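Local coordinates for transcriptional regulator, ROK family (Vibrio cholerae O1 biovar eltor, PDB 1Z05), which probably binds DNA to regulate genes of carbohydrate metabolism, as a zinc-containing homologue of the Escherichia coli regulator Mlc, at residues L106-L111 with L166-S171; D298-R303 with V335-Q340; S319-C324 with I367-S372. All coordinates share one frame; numbering follows the deposited sequence.

Interaction 1 (L106-L111 with L166-S171)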
# COMPACT_ATOMS: atom_id res chain seq x y z
N LEU A 106 30.76 -1.87 14.99
CA LEU A 106 31.73 -2.91 15.30
C LEU A 106 31.49 -3.48 16.70
O LEU A 106 31.47 -2.75 17.69
CB LEU A 106 33.17 -2.38 15.17
CG LEU A 106 34.28 -3.41 14.96
CD1 LEU A 106 34.11 -4.19 13.66
CD2 LEU A 106 35.66 -2.74 15.00
N GLY A 107 31.26 -4.79 16.75
CA GLY A 107 30.91 -5.49 17.98
C GLY A 107 29.46 -5.90 18.02
O GLY A 107 29.10 -6.84 18.74
N TRP A 108 28.62 -5.21 17.26
CA TRP A 108 27.19 -5.51 17.21
C TRP A 108 26.89 -6.45 16.06
O TRP A 108 27.41 -6.29 14.96
CB TRP A 108 26.37 -4.25 16.99
CG TRP A 108 26.47 -3.23 18.07
CD1 TRP A 108 27.08 -2.01 17.98
CD2 TRP A 108 25.89 -3.30 19.37
NE1 TRP A 108 26.93 -1.33 19.16
CE2 TRP A 108 26.21 -2.09 20.03
CE3 TRP A 108 25.14 -4.27 20.05
CZ2 TRP A 108 25.81 -1.83 21.35
CZ3 TRP A 108 24.74 -4.00 21.37
CH2 TRP A 108 25.09 -2.79 22.00
N GLN A 109 26.00 -7.41 16.33
CA GLN A 109 25.68 -8.45 15.38
C GLN A 109 24.19 -8.77 15.43
O GLN A 109 23.47 -8.31 16.32
CB GLN A 109 26.49 -9.71 15.70
CG GLN A 109 28.01 -9.51 15.70
CD GLN A 109 28.74 -10.71 16.24
OE1 GLN A 109 28.20 -11.45 17.05
NE2 GLN A 109 29.98 -10.91 15.80
N PHE A 110 23.73 -9.57 14.47
CA PHE A 110 22.40 -10.16 14.52
C PHE A 110 22.43 -11.49 13.78
O PHE A 110 23.33 -11.73 12.97
CB PHE A 110 21.34 -9.20 13.92
CG PHE A 110 21.56 -8.87 12.45
CD1 PHE A 110 21.01 -9.68 11.46
CD2 PHE A 110 22.27 -7.73 12.08
CE1 PHE A 110 21.19 -9.38 10.10
CE2 PHE A 110 22.44 -7.40 10.73
CZ PHE A 110 21.91 -8.23 9.74
N LEU A 111 21.46 -12.36 14.08
CA LEU A 111 21.25 -13.58 13.33
C LEU A 111 20.18 -13.35 12.28
O LEU A 111 19.18 -12.68 12.53
CB LEU A 111 20.77 -14.71 14.25
CG LEU A 111 21.71 -15.38 15.24
CD1 LEU A 111 21.01 -16.64 15.76
CD2 LEU A 111 23.04 -15.74 14.61
N LEU A 166 30.81 -15.02 18.28
CA LEU A 166 29.62 -14.24 18.64
C LEU A 166 30.01 -13.14 19.60
O LEU A 166 30.81 -13.35 20.51
CB LEU A 166 28.55 -15.14 19.27
CG LEU A 166 27.88 -16.10 18.28
CD1 LEU A 166 27.33 -17.30 19.00
CD2 LEU A 166 26.78 -15.40 17.51
N ASP A 167 29.45 -11.96 19.40
CA ASP A 167 29.76 -10.83 20.25
C ASP A 167 28.42 -10.34 20.83
O ASP A 167 27.77 -11.06 21.59
CB ASP A 167 30.53 -9.75 19.47
CG ASP A 167 31.22 -8.73 20.38
OD1 ASP A 167 31.03 -8.76 21.62
OD2 ASP A 167 31.98 -7.89 19.84
N ARG A 168 28.01 -9.13 20.44
CA ARG A 168 26.77 -8.54 20.93
C ARG A 168 25.64 -8.78 19.92
O ARG A 168 25.43 -7.98 19.01
CB ARG A 168 26.95 -7.04 21.19
CG ARG A 168 28.18 -6.69 22.04
CD ARG A 168 28.33 -5.19 22.25
NE ARG A 168 28.71 -4.47 21.03
CZ ARG A 168 29.39 -3.33 21.01
NH1 ARG A 168 29.68 -2.76 19.85
NH2 ARG A 168 29.79 -2.76 22.14
N VAL A 169 24.94 -9.90 20.08
CA VAL A 169 23.84 -10.27 19.18
C VAL A 169 22.58 -9.53 19.61
O VAL A 169 22.10 -9.71 20.73
CB VAL A 169 23.60 -11.79 19.18
CG1 VAL A 169 22.60 -12.18 18.08
CG2 VAL A 169 24.93 -12.54 19.02
N THR A 170 22.05 -8.70 18.73
CA THR A 170 20.97 -7.78 19.12
C THR A 170 19.58 -8.32 18.84
O THR A 170 18.60 -7.87 19.44
CB THR A 170 21.09 -6.47 18.35
OG1 THR A 170 20.98 -6.76 16.95
CG2 THR A 170 22.42 -5.80 18.62
N SER A 171 19.49 -9.25 17.91
CA SER A 171 18.20 -9.62 17.32
C SER A 171 18.34 -10.82 16.39
O SER A 171 19.45 -11.21 16.02
CB SER A 171 17.63 -8.44 16.52
OG SER A 171 18.58 -8.00 15.56
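Gln109 and Asp167 make the shortest polar link, the side-chain oxygen OE1 of Gln109 taking the backbone N of Asp167 at 2.7 Å. The donor stands 45° out of the amide plane; CG anti to the carbonyl carbon (chi1 -58°) and an extended chain bring the Gln109 amide across Asp167, and NE2 meets Gln165 O, holding both ends of the amide. Backbone bonds continue the pairing: Arg168 N to Gly107 O (3.1 Å), Gln109 N to Arg168 O (2.8 Å), Thr170 N to Gln109 O (2.8 Å) and Leu111 N to Ser171 O (3.0 Å). On the face carrying Trp108, in one of the two conformers of Arg168, so with some reserve, the guanidinium lies over the indole, planes 23° apart. Its CZ lies 3.7 Å from the centroid of the Trp108 five-membered ring, a cation-pi geometry, while Trp108 NE1 bonds to His81 O. Thr170 CG2 approaches Trp108 CE3 to 3.4 Å. On the face of Gln109 and Val169, Val169 touches Phe159 of helix 144-161, as does Leu111. Bridges Trp108-Arg168 and Gln109-Val169 pair the central strand 108-116 with its parallel neighbour 168-176 in a mixed sheet of order 3-2-1-4-5, as in the actin-like ATPase fold of ROK proteins.

Interaction 2 (D298-R303 with V335-Q340)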
# COMPACT_ATOMS: atom_id res chain seq x y z
N ASP A 298 7.85 -28.61 -17.72
CA ASP A 298 6.81 -29.41 -18.36
C ASP A 298 6.56 -29.03 -19.82
O ASP A 298 6.24 -29.89 -20.63
CB ASP A 298 5.50 -29.31 -17.57
CG ASP A 298 5.51 -30.12 -16.28
OD1 ASP A 298 6.51 -30.83 -15.99
OD2 ASP A 298 4.51 -30.05 -15.53
N GLN A 299 6.67 -27.74 -20.15
CA GLN A 299 6.48 -27.27 -21.52
C GLN A 299 7.58 -27.80 -22.43
O GLN A 299 7.32 -28.30 -23.52
CB GLN A 299 6.48 -25.74 -21.58
CG GLN A 299 5.14 -25.09 -21.29
CD GLN A 299 5.26 -23.59 -21.10
OE1 GLN A 299 5.93 -22.91 -21.87
NE2 GLN A 299 4.59 -23.07 -20.07
N VAL A 300 8.82 -27.69 -21.95
CA VAL A 300 10.00 -28.18 -22.65
C VAL A 300 9.86 -29.68 -22.88
O VAL A 300 10.01 -30.16 -24.00
CB VAL A 300 11.29 -27.83 -21.85
CG1 VAL A 300 12.51 -28.55 -22.42
CG2 VAL A 300 11.51 -26.33 -21.84
N THR A 301 9.52 -30.42 -21.82
CA THR A 301 9.30 -31.86 -21.91
C THR A 301 8.22 -32.22 -22.93
O THR A 301 8.40 -33.15 -23.70
CB THR A 301 8.94 -32.47 -20.53
OG1 THR A 301 9.93 -32.11 -19.57
CG2 THR A 301 8.86 -33.99 -20.60
N ALA A 302 7.12 -31.48 -22.95
CA ALA A 302 6.02 -31.77 -23.88
C ALA A 302 6.40 -31.51 -25.35
O ALA A 302 6.06 -32.29 -26.23
CB ALA A 302 4.76 -30.97 -23.51
N ARG A 303 7.12 -30.43 -25.61
CA ARG A 303 7.46 -30.06 -26.99
C ARG A 303 8.50 -31.01 -27.59
O ARG A 303 8.45 -31.32 -28.78
CB ARG A 303 7.89 -28.59 -27.06
CG ARG A 303 6.77 -27.61 -26.70
CD ARG A 303 7.22 -26.14 -26.65
NE ARG A 303 7.53 -25.68 -28.00
CZ ARG A 303 7.74 -24.41 -28.35
NH1 ARG A 303 7.66 -23.44 -27.45
NH2 ARG A 303 8.04 -24.13 -29.62
N VAL A 335 14.98 -20.85 -26.48
CA VAL A 335 14.71 -19.44 -26.75
C VAL A 335 13.20 -19.19 -26.81
O VAL A 335 12.67 -18.30 -26.14
CB VAL A 335 15.40 -18.95 -28.05
CG1 VAL A 335 14.88 -17.56 -28.48
CG2 VAL A 335 16.93 -18.92 -27.88
N ASP A 336 12.49 -19.99 -27.60
CA ASP A 336 11.04 -19.84 -27.75
C ASP A 336 10.27 -20.02 -26.43
O ASP A 336 9.30 -19.30 -26.15
CB ASP A 336 10.51 -20.80 -28.81
CG ASP A 336 9.14 -20.39 -29.32
OD1 ASP A 336 9.02 -19.28 -29.90
OD2 ASP A 336 8.18 -21.19 -29.15
N VAL A 337 10.69 -21.00 -25.64
CA VAL A 337 10.11 -21.24 -24.31
C VAL A 337 10.33 -20.03 -23.37
O VAL A 337 9.40 -19.57 -22.71
CB VAL A 337 10.66 -22.55 -23.69
CG1 VAL A 337 10.26 -22.70 -22.21
CG2 VAL A 337 10.17 -23.76 -24.49
N ILE A 338 11.54 -19.49 -23.34
CA ILE A 338 11.83 -18.29 -22.54
C ILE A 338 11.06 -17.04 -22.99
O ILE A 338 10.63 -16.22 -22.16
CB ILE A 338 13.37 -18.01 -22.45
CG1 ILE A 338 14.09 -19.15 -21.69
CG2 ILE A 338 13.66 -16.68 -21.77
CD1 ILE A 338 13.44 -19.54 -20.37
N GLN A 339 10.91 -16.88 -24.31
CA GLN A 339 10.15 -15.75 -24.86
C GLN A 339 8.68 -15.84 -24.47
O GLN A 339 8.09 -14.84 -24.05
CB GLN A 339 10.34 -15.60 -26.38
CG GLN A 339 11.75 -15.16 -26.75
CD GLN A 339 12.03 -15.21 -28.24
OE1 GLN A 339 11.36 -15.94 -28.99
NE2 GLN A 339 13.02 -14.45 -28.68
N GLN A 340 8.10 -17.03 -24.58
CA GLN A 340 6.72 -17.26 -24.15
C GLN A 340 6.51 -16.95 -22.66
O GLN A 340 5.51 -16.34 -22.28
CB GLN A 340 6.30 -18.70 -24.47
CG GLN A 340 4.83 -18.98 -24.23
CD GLN A 340 4.45 -20.42 -24.54
OE1 GLN A 340 4.82 -20.96 -25.58
NE2 GLN A 340 3.69 -21.03 -23.63
O HOH W 1 7.28 -20.77 -21.79
O HOH W 2 6.35 -23.25 -24.80
O HOH W 3 4.87 -20.18 -20.62
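Arg303 grips Asp336 end-on: NH1 and NH2 both donate to the single oxygen OD2, at 2.9 Å from NH1 and 3.0 Å from NH2. That oxygen lies at the guanidinium edge, only 2° from its plane, whereas the carboxylate is turned almost perpendicular, 86° away, and uses its anti lone pair toward NH1. A second carboxylate, Glu308, bridges to NH2, so the guanidinium is shared between Asp336 and Glu308. The close apolar part is small: Val300 CG2 rests 3.9 Å from Val337 CG1, where the two CA atoms come nearest, and Val337 CG2 comes within 3.9 Å of Arg303 NH1. Toward the glutamines the fit is looser and water fills in. In one of the two Gln340 conformers, so less certainly, Gln299 OE1 and Gln340 NE2 stand 3.4 Å apart at an angle too poor for a hydrogen bond. Instead a water accepts from Arg303 NH1 and donates to Gln299 OE1 (3.0 Å) and, with the same reserve, to Gln340 OE1. The short helical segments run roughly antiparallel, axes 10.7 Å apart at 139°. Helix 320-328 packs on the apolar side, Ile323 against Val300, and Gln299 NE2 reaches Val290 O of helix 288-291.

Interaction 3 (S319-C324 with I367-S372)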
# COMPACT_ATOMS: atom_id res chain seq x y z
N SER A 319 16.63 -29.16 -16.03
CA SER A 319 16.42 -28.11 -15.04
C SER A 319 16.17 -26.76 -15.71
O SER A 319 16.32 -26.63 -16.93
CB SER A 319 17.64 -28.01 -14.11
OG SER A 319 18.76 -27.45 -14.78
N ILE A 320 15.77 -25.77 -14.91
CA ILE A 320 15.61 -24.40 -15.39
C ILE A 320 16.96 -23.83 -15.82
O ILE A 320 17.06 -23.14 -16.84
CB ILE A 320 14.93 -23.50 -14.33
CG1 ILE A 320 13.52 -24.01 -14.00
CG2 ILE A 320 14.88 -22.02 -14.80
CD1 ILE A 320 12.49 -23.80 -15.12
N GLU A 321 18.00 -24.14 -15.05
CA GLU A 321 19.38 -23.78 -15.41
C GLU A 321 19.76 -24.31 -16.79
O GLU A 321 20.37 -23.58 -17.57
CB GLU A 321 20.38 -24.29 -14.36
CG GLU A 321 20.38 -23.51 -13.04
CD GLU A 321 19.27 -23.92 -12.07
OE1 GLU A 321 18.44 -24.79 -12.42
OE2 GLU A 321 19.23 -23.37 -10.95
N ASP A 322 19.42 -25.56 -17.08
CA ASP A 322 19.68 -26.18 -18.39
C ASP A 322 18.95 -25.46 -19.52
O ASP A 322 19.52 -25.23 -20.58
CB ASP A 322 19.25 -27.65 -18.40
CG ASP A 322 20.00 -28.50 -17.39
OD1 ASP A 322 20.95 -28.00 -16.75
OD2 ASP A 322 19.62 -29.67 -17.24
N ILE A 323 17.68 -25.12 -19.28
CA ILE A 323 16.87 -24.39 -20.26
C ILE A 323 17.46 -23.01 -20.54
O ILE A 323 17.57 -22.59 -21.70
CB ILE A 323 15.38 -24.27 -19.81
CG1 ILE A 323 14.77 -25.66 -19.62
CG2 ILE A 323 14.56 -23.49 -20.85
CD1 ILE A 323 13.53 -25.70 -18.73
N CYS A 324 17.85 -22.31 -19.47
CA CYS A 324 18.45 -20.98 -19.58
C CYS A 324 19.78 -20.98 -20.30
O CYS A 324 20.08 -20.06 -21.05
CB CYS A 324 18.60 -20.34 -18.20
SG CYS A 324 17.05 -19.79 -17.52
N ILE A 367 16.01 -17.57 -13.65
CA ILE A 367 15.65 -17.14 -15.01
C ILE A 367 16.47 -15.94 -15.52
O ILE A 367 16.51 -15.67 -16.73
CB ILE A 367 14.13 -16.85 -15.11
CG1 ILE A 367 13.61 -17.16 -16.51
CG2 ILE A 367 13.79 -15.41 -14.64
CD1 ILE A 367 13.52 -18.64 -16.80
N ASN A 368 17.12 -15.22 -14.61
CA ASN A 368 18.02 -14.13 -15.00
C ASN A 368 19.26 -14.60 -15.78
O ASN A 368 19.96 -13.78 -16.38
CB ASN A 368 18.42 -13.28 -13.79
CG ASN A 368 17.35 -12.27 -13.42
OD1 ASN A 368 16.76 -11.62 -14.28
ND2 ASN A 368 17.11 -12.12 -12.12
N GLN A 369 19.50 -15.91 -15.78
CA GLN A 369 20.58 -16.50 -16.57
C GLN A 369 20.26 -16.49 -18.07
O GLN A 369 21.13 -16.70 -18.91
CB GLN A 369 20.89 -17.92 -16.08
CG GLN A 369 21.55 -17.93 -14.69
CD GLN A 369 21.53 -19.30 -14.02
OE1 GLN A 369 21.23 -20.31 -14.64
NE2 GLN A 369 21.87 -19.32 -12.73
N ALA A 370 19.00 -16.21 -18.39
CA ALA A 370 18.57 -16.01 -19.78
C ALA A 370 17.97 -14.62 -19.98
O ALA A 370 17.13 -14.42 -20.87
CB ALA A 370 17.57 -17.09 -20.18
N LYS A 371 18.42 -13.64 -19.19
CA LYS A 371 17.82 -12.30 -19.22
C LYS A 371 17.90 -11.59 -20.58
O LYS A 371 17.01 -10.82 -20.92
CB LYS A 371 18.35 -11.40 -18.10
CG LYS A 371 19.79 -10.90 -18.23
CD LYS A 371 20.22 -10.25 -16.93
CE LYS A 371 21.32 -9.24 -17.11
NZ LYS A 371 21.58 -8.52 -15.83
N SER A 372 18.95 -11.87 -21.36
CA SER A 372 19.09 -11.30 -22.70
C SER A 372 17.94 -11.70 -23.61
O SER A 372 17.58 -10.96 -24.53
CB SER A 372 20.43 -11.72 -23.33
OG SER A 372 20.38 -13.08 -23.73
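Cys324 and Ile320, which both press on Ile367, are joined by the shortest sound polar bond, Cys324 N to Ile320 O at 2.9 Å, one helical turn apart. Opposite, Ala370 N bonds to Ile367 O (3.0 Å), holding the 3-10 turn that presents Ile367 and Ala370. A capping box fixes the start of helix 320-328: Ser319 OG accepts from Asp322 N (3.0 Å), and Ser319 N returns a weak bond to Asp322 OD2. The buried part of the contact is apolar. Cys324 SG sits in a notch, 3.8 Å from Ile367 CD1 and equally far from Ala370 CB; chi1 of -74° turns the sulfur opposite its own carbonyl carbon and into that notch. Cys324 CB packs on Gln369 CB as well. Ile367 has chi1 near -149°, short of a fully staggered value, and its CD1 lies against both Cys324 SG and Ile320 CG2 (4.2 Å). At the rim, in one of two Gln369 conformers, OE1 lies 3.7 Å from Glu321 CG. The CA atoms of Cys324 and Ala370 come within 5.0 Å, consistent with their small side chains. The 367-372 turn connects strand 360-364 to helix 371-385, opening a beta-alpha-beta crossover to parallel strand 395-398, and helix 320-328 packs against this connection.

From the N terminus, interaction 1 comes first: it closes a loop of 54 residues holding strands 119-126 and 131-138 and helix 144-161, joining the central strand of the first sheet to its parallel neighbour. Interactions 2 and 3 follow, closing 31 and 42 residues, and cross, their segments alternating as 298-303, 319-324, 335-340 and 367-372. Both lie beyond the chain's centre from interaction 1, whose centre is about 47 Å from that of interaction 2 and about 38 Å from that of interaction 3. The crossing pair touch, Ile338 CD1 lying 4.1 Å from Ile323 CG2. Together they tie helices 293-305, 320-328 and 332-356 to the turn leaving strand 360-364 of the second sheet.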